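PDB 3PNZ: phosphotriesterase family protein from Listeria monocytogenes serotype 4b str. H7858, which probably hydrolyses lactones of phosphorylated sugars, using an amidohydrolase-fold active site that holds two zinc ions. Local coordinates for residues V228-A233 with E261-Q266; M235-I240 with A253-L258. All coordinates share one frame; numbering follows the deposited sequence.

Interaction 1 of 2, residues V228-A233 with E261-Q266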
ATOM      1  N   VAL A 228      12.155   1.124 -14.299  1.00 15.69           N
ATOM      2  CA  VAL A 228      11.395   1.770 -13.233  1.00 15.74           C
ATOM      3  C   VAL A 228      12.341   2.337 -12.179  1.00 16.94           C
ATOM      4  O   VAL A 228      12.206   3.488 -11.761  1.00 16.22           O
ATOM      5  CB  VAL A 228      10.393   0.803 -12.586  1.00 16.32           C
ATOM      6  CG1 VAL A 228       9.724   1.441 -11.380  1.00 16.47           C
ATOM      7  CG2 VAL A 228       9.337   0.406 -13.607  1.00 16.75           C
ATOM      8  N   ALA A 229      13.299   1.525 -11.757  1.00 16.17           N
ATOM      9  CA  ALA A 229      14.210   1.927 -10.681  1.00 19.49           C
ATOM     10  C   ALA A 229      15.024   3.171 -11.034  1.00 16.54           C
ATOM     11  O   ALA A 229      15.335   3.988 -10.166  1.00 18.02           O
ATOM     12  CB  ALA A 229      15.136   0.779 -10.322  1.00 18.14           C
ATOM     13  N   LYS A 230      15.389   3.306 -12.303  1.00 15.72           N
ATOM     14  CA  LYS A 230      16.183   4.452 -12.739  1.00 18.43           C
ATOM     15  C   LYS A 230      15.504   5.795 -12.495  1.00 19.51           C
ATOM     16  O   LYS A 230      16.182   6.823 -12.429  1.00 22.25           O
ATOM     17  CB  LYS A 230      16.508   4.339 -14.230  1.00 19.67           C
ATOM     18  CG  LYS A 230      17.659   3.416 -14.560  1.00 23.58           C
ATOM     19  CD  LYS A 230      17.925   3.536 -16.061  1.00 29.66           C
ATOM     20  CE  LYS A 230      19.035   2.639 -16.546  1.00 38.18           C
ATOM     21  NZ  LYS A 230      19.216   2.855 -18.016  1.00 39.87           N
ATOM     22  N   THR A 231      14.177   5.794 -12.375  1.00 18.16           N
ATOM     23  CA  THR A 231      13.432   7.028 -12.139  1.00 20.02           C
ATOM     24  C   THR A 231      13.552   7.503 -10.697  1.00 20.46           C
ATOM     25  O   THR A 231      13.272   8.660 -10.400  1.00 21.52           O
ATOM     26  CB  THR A 231      11.927   6.875 -12.441  1.00 19.40           C
ATOM     27  OG1 THR A 231      11.319   6.028 -11.454  1.00 17.32           O
ATOM     28  CG2 THR A 231      11.698   6.325 -13.849  1.00 21.88           C
ATOM     29  N   GLY A 232      13.950   6.601  -9.806  1.00 17.36           N
ATOM     30  CA  GLY A 232      14.045   6.909  -8.393  1.00 18.28           C
ATOM     31  C   GLY A 232      12.860   6.440  -7.570  1.00 18.88           C
ATOM     32  O   GLY A 232      12.900   6.488  -6.343  1.00 17.50           O
ATOM     33  N   ALA A 233      11.807   5.968  -8.240  1.00 16.75           N
ATOM     34  CA  ALA A 233      10.640   5.431  -7.545  1.00 16.24           C
ATOM     35  C   ALA A 233      10.977   4.273  -6.612  1.00 14.79           C
ATOM     36  O   ALA A 233      11.872   3.464  -6.877  1.00 16.38           O
ATOM     37  CB  ALA A 233       9.575   4.983  -8.550  1.00 15.64           C
ATOM     38  N   GLU A 261      22.312  -3.939  -9.091  1.00 19.69           N
ATOM     39  CA  GLU A 261      22.380  -2.817 -10.015  1.00 19.29           C
ATOM     40  C   GLU A 261      22.410  -1.463  -9.299  1.00 20.93           C
ATOM     41  O   GLU A 261      22.404  -0.415  -9.948  1.00 23.72           O
ATOM     42  CB  GLU A 261      21.223  -2.879 -11.021  1.00 22.18           C
ATOM     43  CG  GLU A 261      21.339  -4.057 -11.987  1.00 24.08           C
ATOM     44  CD  GLU A 261      22.440  -3.853 -13.020  1.00 28.99           C
ATOM     45  OE1 GLU A 261      22.546  -2.740 -13.572  1.00 28.46           O
ATOM     46  OE2 GLU A 261      23.202  -4.804 -13.284  1.00 33.84           O
ATOM     47  N   GLY A 262      22.440  -1.499  -7.968  1.00 20.88           N
ATOM     48  CA  GLY A 262      22.621  -0.297  -7.165  1.00 21.98           C
ATOM     49  C   GLY A 262      21.351   0.344  -6.629  1.00 22.36           C
ATOM     50  O   GLY A 262      21.368   1.497  -6.198  1.00 21.33           O
ATOM     51  N   PHE A 263      20.246  -0.395  -6.649  1.00 19.54           N
ATOM     52  CA  PHE A 263      18.958   0.172  -6.271  1.00 18.76           C
ATOM     53  C   PHE A 263      18.431  -0.315  -4.923  1.00 17.48           C
ATOM     54  O   PHE A 263      17.231  -0.239  -4.661  1.00 18.69           O
ATOM     55  CB  PHE A 263      17.924  -0.112  -7.376  1.00 16.49           C
ATOM     56  CG  PHE A 263      18.300   0.460  -8.711  1.00 17.52           C
ATOM     57  CD1 PHE A 263      18.266   1.830  -8.926  1.00 19.79           C
ATOM     58  CD2 PHE A 263      18.688  -0.367  -9.758  1.00 19.98           C
ATOM     59  CE1 PHE A 263      18.615   2.372 -10.164  1.00 21.37           C
ATOM     60  CE2 PHE A 263      19.033   0.168 -10.994  1.00 21.12           C
ATOM     61  CZ  PHE A 263      18.997   1.534 -11.198  1.00 23.00           C
ATOM     62  N   GLU A 264      19.314  -0.791  -4.050  1.00 17.10           N
ATOM     63  CA  GLU A 264      18.850  -1.366  -2.790  1.00 17.22           C
ATOM     64  C   GLU A 264      18.040  -0.389  -1.934  1.00 18.46           C
ATOM     65  O   GLU A 264      17.203  -0.810  -1.138  1.00 20.32           O
ATOM     66  CB  GLU A 264      20.016  -1.941  -1.983  1.00 19.70           C
ATOM     67  CG  GLU A 264      20.962  -0.892  -1.410  1.00 21.62           C
ATOM     68  CD  GLU A 264      22.277  -1.509  -0.976  1.00 26.45           C
ATOM     69  OE1 GLU A 264      22.872  -2.262  -1.778  1.00 25.15           O
ATOM     70  OE2 GLU A 264      22.712  -1.255   0.168  1.00 30.25           O
ATOM     71  N   ASP A 265      18.284   0.908  -2.091  1.00 17.43           N
ATOM     72  CA  ASP A 265      17.625   1.907  -1.257  1.00 18.17           C
ATOM     73  C   ASP A 265      16.180   2.169  -1.691  1.00 17.93           C
ATOM     74  O   ASP A 265      15.466   2.964  -1.073  1.00 18.60           O
ATOM     75  CB  ASP A 265      18.402   3.223  -1.301  1.00 19.57           C
ATOM     76  CG  ASP A 265      19.761   3.133  -0.629  1.00 27.55           C
ATOM     77  OD1 ASP A 265      19.970   2.224   0.198  1.00 24.57           O
ATOM     78  OD2 ASP A 265      20.617   3.995  -0.928  1.00 33.06           O
ATOM     79  N   GLN A 266      15.750   1.518  -2.770  1.00 15.37           N
ATOM     80  CA  GLN A 266      14.414   1.767  -3.307  1.00 15.17           C
ATOM     81  C   GLN A 266      13.450   0.604  -3.094  1.00 18.18           C
ATOM     82  O   GLN A 266      12.275   0.697  -3.464  1.00 17.77           O
ATOM     83  CB  GLN A 266      14.491   2.122  -4.796  1.00 16.50           C
ATOM     84  CG  GLN A 266      15.042   3.522  -5.035  1.00 19.75           C
ATOM     85  CD  GLN A 266      15.555   3.720  -6.449  1.00 18.85           C
ATOM     86  OE1 GLN A 266      16.748   3.952  -6.657  1.00 19.74           O
ATOM     87  NE2 GLN A 266      14.659   3.634  -7.430  1.00 18.19           N
TER
HETATM   88  O   HOH W   1      17.680   5.723  -8.578  1.00 32.88           O
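Phe263 lays one face of its ring over the methyl group of Ala229: CB of Ala229 sits 3.5 Å from the ring centroid and only 11° off the ring normal, the geometry of a CH-pi contact. Lys230, its chain extended beyond CG, crosses the ring obliquely, with CG 4.1 Å from CZ of Phe263. The polar half of the contact belongs to Gln266. Its CG stands anti to the carbonyl carbon (chi1 -73°), and the chain then runs out extended, so that the amide nitrogen NE2 spends both hydrogens on backbone carbonyls. One bond, 2.8 Å from NE2 of Gln266 to O of Ala229, is nearly straight at 176° and lands on a lone pair; the other, 2.8 Å from NE2 to O of Ala233, arrives above the carbonyl plane. Both acceptors lie close to the amide plane, which fixes the rotation of the group. In the TIM-barrel fold of this family, the bonds tie the end of helix 222-229 and the turn after it to the loop leading from helix 248-260 into strand 267-269. Ala229 O also accepts from N of Gly232, closing a type I turn, while Gly262 ends its helix in a Schellman motif. OE1 of Gln266 takes a 2.8 Å hydrogen bond from a water, water 1, which donates weakly to Ala229 O as well.

Interaction 2 of 2, residues M235-I240 with A253-L258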
ATOM      1  N   MET A 235       9.998   0.682  -5.099  1.00 16.28           N
ATOM      2  CA  MET A 235       9.422  -0.495  -5.753  1.00 16.46           C
ATOM      3  C   MET A 235       9.026  -1.489  -4.696  1.00 16.43           C
ATOM      4  O   MET A 235       9.868  -1.976  -3.934  1.00 16.32           O
ATOM      5  CB  MET A 235      10.421  -1.090  -6.734  1.00 16.96           C
ATOM      6  CG  MET A 235      10.750  -0.094  -7.843  1.00 18.30           C
ATOM      7  SD  MET A 235      12.022  -0.688  -8.936  1.00 22.59           S
ATOM      8  CE  MET A 235      11.106  -2.011  -9.762  1.00 18.23           C
ATOM      9  N   SER A 236       7.728  -1.765  -4.633  1.00 17.70           N
ATOM     10  CA  SER A 236       7.169  -2.584  -3.580  1.00 16.44           C
ATOM     11  C   SER A 236       7.045  -4.038  -4.036  1.00 20.09           C
ATOM     12  O   SER A 236       6.325  -4.346  -4.994  1.00 17.96           O
ATOM     13  CB  SER A 236       5.805  -2.036  -3.148  1.00 20.26           C
ATOM     14  OG  SER A 236       5.262  -2.811  -2.092  1.00 22.47           O
ATOM     15  N   PHE A 237       7.771  -4.917  -3.357  1.00 17.50           N
ATOM     16  CA  PHE A 237       7.621  -6.358  -3.540  1.00 17.20           C
ATOM     17  C   PHE A 237       6.689  -6.832  -2.436  1.00 18.75           C
ATOM     18  O   PHE A 237       7.120  -7.094  -1.309  1.00 18.81           O
ATOM     19  CB  PHE A 237       8.987  -7.053  -3.487  1.00 18.14           C
ATOM     20  CG  PHE A 237       9.837  -6.790  -4.695  1.00 17.93           C
ATOM     21  CD1 PHE A 237      10.050  -7.780  -5.650  1.00 19.20           C
ATOM     22  CD2 PHE A 237      10.402  -5.537  -4.899  1.00 18.88           C
ATOM     23  CE1 PHE A 237      10.816  -7.527  -6.776  1.00 18.97           C
ATOM     24  CE2 PHE A 237      11.171  -5.268  -6.028  1.00 19.95           C
ATOM     25  CZ  PHE A 237      11.381  -6.266  -6.970  1.00 22.38           C
ATOM     26  N   ASP A 238       5.399  -6.913  -2.749  1.00 20.03           N
ATOM     27  CA  ASP A 238       4.401  -7.095  -1.696  1.00 19.16           C
ATOM     28  C   ASP A 238       3.588  -8.368  -1.860  1.00 20.51           C
ATOM     29  O   ASP A 238       2.527  -8.520  -1.257  1.00 23.70           O
ATOM     30  CB  ASP A 238       3.495  -5.860  -1.596  1.00 20.28           C
ATOM     31  CG  ASP A 238       3.026  -5.384  -2.945  1.00 23.48           C
ATOM     32  OD1 ASP A 238       2.549  -6.231  -3.724  1.00 23.75           O
ATOM     33  OD2 ASP A 238       3.135  -4.172  -3.236  1.00 21.31           O
ATOM     34  N   GLY A 239       4.105  -9.285  -2.668  1.00 19.02           N
ATOM     35  CA  GLY A 239       3.486 -10.588  -2.835  1.00 21.68           C
ATOM     36  C   GLY A 239       4.279 -11.716  -2.192  1.00 20.76           C
ATOM     37  O   GLY A 239       4.207 -12.864  -2.644  1.00 21.86           O
ATOM     38  N   ILE A 240       5.032 -11.402  -1.135  1.00 18.65           N
ATOM     39  CA  ILE A 240       5.796 -12.417  -0.421  1.00 21.06           C
ATOM     40  C   ILE A 240       4.880 -13.564  -0.022  1.00 20.27           C
ATOM     41  O   ILE A 240       3.761 -13.339   0.457  1.00 22.73           O
ATOM     42  CB  ILE A 240       6.465 -11.853   0.852  1.00 21.98           C
ATOM     43  CG1 ILE A 240       7.417 -10.704   0.504  1.00 21.62           C
ATOM     44  CG2 ILE A 240       7.193 -12.963   1.623  1.00 21.83           C
ATOM     45  CD1 ILE A 240       8.447 -11.041  -0.565  1.00 20.53           C
ATOM     46  N   ALA A 253      15.290 -13.455  -6.176  1.00 16.98           N
ATOM     47  CA  ALA A 253      16.222 -13.218  -7.281  1.00 17.81           C
ATOM     48  C   ALA A 253      16.038 -11.821  -7.893  1.00 18.66           C
ATOM     49  O   ALA A 253      17.016 -11.146  -8.239  1.00 19.96           O
ATOM     50  CB  ALA A 253      16.082 -14.297  -8.351  1.00 19.90           C
ATOM     51  N   ALA A 254      14.784 -11.391  -8.023  1.00 17.77           N
ATOM     52  CA  ALA A 254      14.471 -10.101  -8.634  1.00 18.68           C
ATOM     53  C   ALA A 254      14.945  -8.972  -7.722  1.00 17.58           C
ATOM     54  O   ALA A 254      15.482  -7.964  -8.180  1.00 18.24           O
ATOM     55  CB  ALA A 254      12.965  -9.986  -8.902  1.00 18.44           C
ATOM     56  N   ILE A 255      14.730  -9.144  -6.423  1.00 16.65           N
ATOM     57  CA  ILE A 255      15.213  -8.173  -5.446  1.00 18.84           C
ATOM     58  C   ILE A 255      16.732  -8.060  -5.522  1.00 20.53           C
ATOM     59  O   ILE A 255      17.277  -6.957  -5.593  1.00 18.23           O
ATOM     60  CB  ILE A 255      14.774  -8.552  -4.025  1.00 18.33           C
ATOM     61  CG1 ILE A 255      13.273  -8.300  -3.867  1.00 17.46           C
ATOM     62  CG2 ILE A 255      15.559  -7.754  -2.974  1.00 18.37           C
ATOM     63  CD1 ILE A 255      12.684  -8.886  -2.619  1.00 17.72           C
ATOM     64  N   LEU A 256      17.413  -9.202  -5.536  1.00 17.96           N
ATOM     65  CA  LEU A 256      18.873  -9.198  -5.545  1.00 20.78           C
ATOM     66  C   LEU A 256      19.447  -8.660  -6.854  1.00 20.26           C
ATOM     67  O   LEU A 256      20.529  -8.069  -6.861  1.00 20.29           O
ATOM     68  CB  LEU A 256      19.433 -10.585  -5.211  1.00 18.73           C
ATOM     69  CG  LEU A 256      19.156 -11.048  -3.778  1.00 19.76           C
ATOM     70  CD1 LEU A 256      19.680 -12.462  -3.586  1.00 20.83           C
ATOM     71  CD2 LEU A 256      19.787 -10.086  -2.774  1.00 21.49           C
ATOM     72  N   TYR A 257      18.728  -8.831  -7.960  1.00 18.26           N
ATOM     73  CA  TYR A 257      19.159  -8.173  -9.197  1.00 19.66           C
ATOM     74  C   TYR A 257      19.160  -6.656  -9.026  1.00 20.31           C
ATOM     75  O   TYR A 257      20.118  -5.972  -9.413  1.00 20.37           O
ATOM     76  CB  TYR A 257      18.287  -8.563 -10.399  1.00 20.11           C
ATOM     77  CG  TYR A 257      18.612  -7.736 -11.616  1.00 18.40           C
ATOM     78  CD1 TYR A 257      19.768  -7.975 -12.350  1.00 24.84           C
ATOM     79  CD2 TYR A 257      17.783  -6.695 -12.014  1.00 19.75           C
ATOM     80  CE1 TYR A 257      20.087  -7.209 -13.458  1.00 22.16           C
ATOM     81  CE2 TYR A 257      18.094  -5.917 -13.129  1.00 19.66           C
ATOM     82  CZ  TYR A 257      19.240  -6.183 -13.843  1.00 23.68           C
ATOM     83  OH  TYR A 257      19.545  -5.415 -14.942  1.00 26.43           O
ATOM     84  N   LEU A 258      18.085  -6.121  -8.459  1.00 18.14           N
ATOM     85  CA  LEU A 258      18.010  -4.677  -8.249  1.00 17.32           C
ATOM     86  C   LEU A 258      19.115  -4.228  -7.290  1.00 18.11           C
ATOM     87  O   LEU A 258      19.734  -3.186  -7.510  1.00 18.86           O
ATOM     88  CB  LEU A 258      16.630  -4.253  -7.739  1.00 18.34           C
ATOM     89  CG  LEU A 258      15.546  -4.194  -8.829  1.00 18.37           C
ATOM     90  CD1 LEU A 258      14.163  -4.053  -8.204  1.00 20.21           C
ATOM     91  CD2 LEU A 258      15.816  -3.038  -9.813  1.00 19.22           C
TER
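Phe237, Leu258 and Ile255 bury the most surface here, and the aromatic ring is what the two aliphatic side chains share. Ile255 takes one face. Its CG1 stands 3.8 Å from the centroid of the Phe237 ring and 12° off the normal, which places this methylene over the ring centre as a CH-pi contact. The torsions explain the approach: CG1 of Ile255 is anti to the carbonyl carbon (chi1 -72°), and the branch runs past the phenylalanine side chain in the opposite direction, although the CB itself does not aim at the strand. Leu258 comes to the edge of the ring instead, its CD1 near the plane and 3.8 Å from CZ of Phe237. Ala254, one helical turn before Leu258, adds its CB 3.9 Å from CE1 of Phe237. The same CD1 of Leu258 also meets Met235, whose side chain bends at chi3 and crosses the leucine at about a right angle, bringing CE to 4.0 Å from that CD1. Met235 and Phe237, two residues apart, thus both face the helix, whereas Ser236 between them makes no contact with the helix segment; its OG donates to OD2 of Asp238, whose OD1 is hydrogen-bonded to ND1 of the zinc ligand His215. No hydrogen bond crosses the contact, so its chemistry is wholly apolar. Strand 235-237 and helix segment 253-258 run nearly antiparallel, at 153°, with axes 10.7 Å apart, as expected for the first strand and the helix of a beta-alpha-beta crossover in a TIM barrel. Strand 267-269 completes that unit, and its Ile267 touches both Ile255 and Leu258. Helix 222-229 also borders the contact, its His225 ring meeting that of Phe237.

Interaction 2 is a buried contact between barrel strand and outer helix, whereas interaction 1 is partly buried and joins two chain turns at the N-terminal ends of strands 234-237 and 267-269. Their chemistry follows: hydrogen bonds from a side-chain amide to backbone carbonyls and a water in interaction 1, apolar side chains alone, a methionine thioether among them, in interaction 2, with a CH-pi contact over a phenylalanine face in each. They adjoin, their centres about 11 Å apart. The backbones are probably hydrogen-bonded where Gln266 O meets Met235 N at 2.8 Å and Leu258 O meets Phe263 N at 3.0 Å. Ala229 CB, packed on Met235 SD and Leu258 CD2, carries the apolar layer from one into the other.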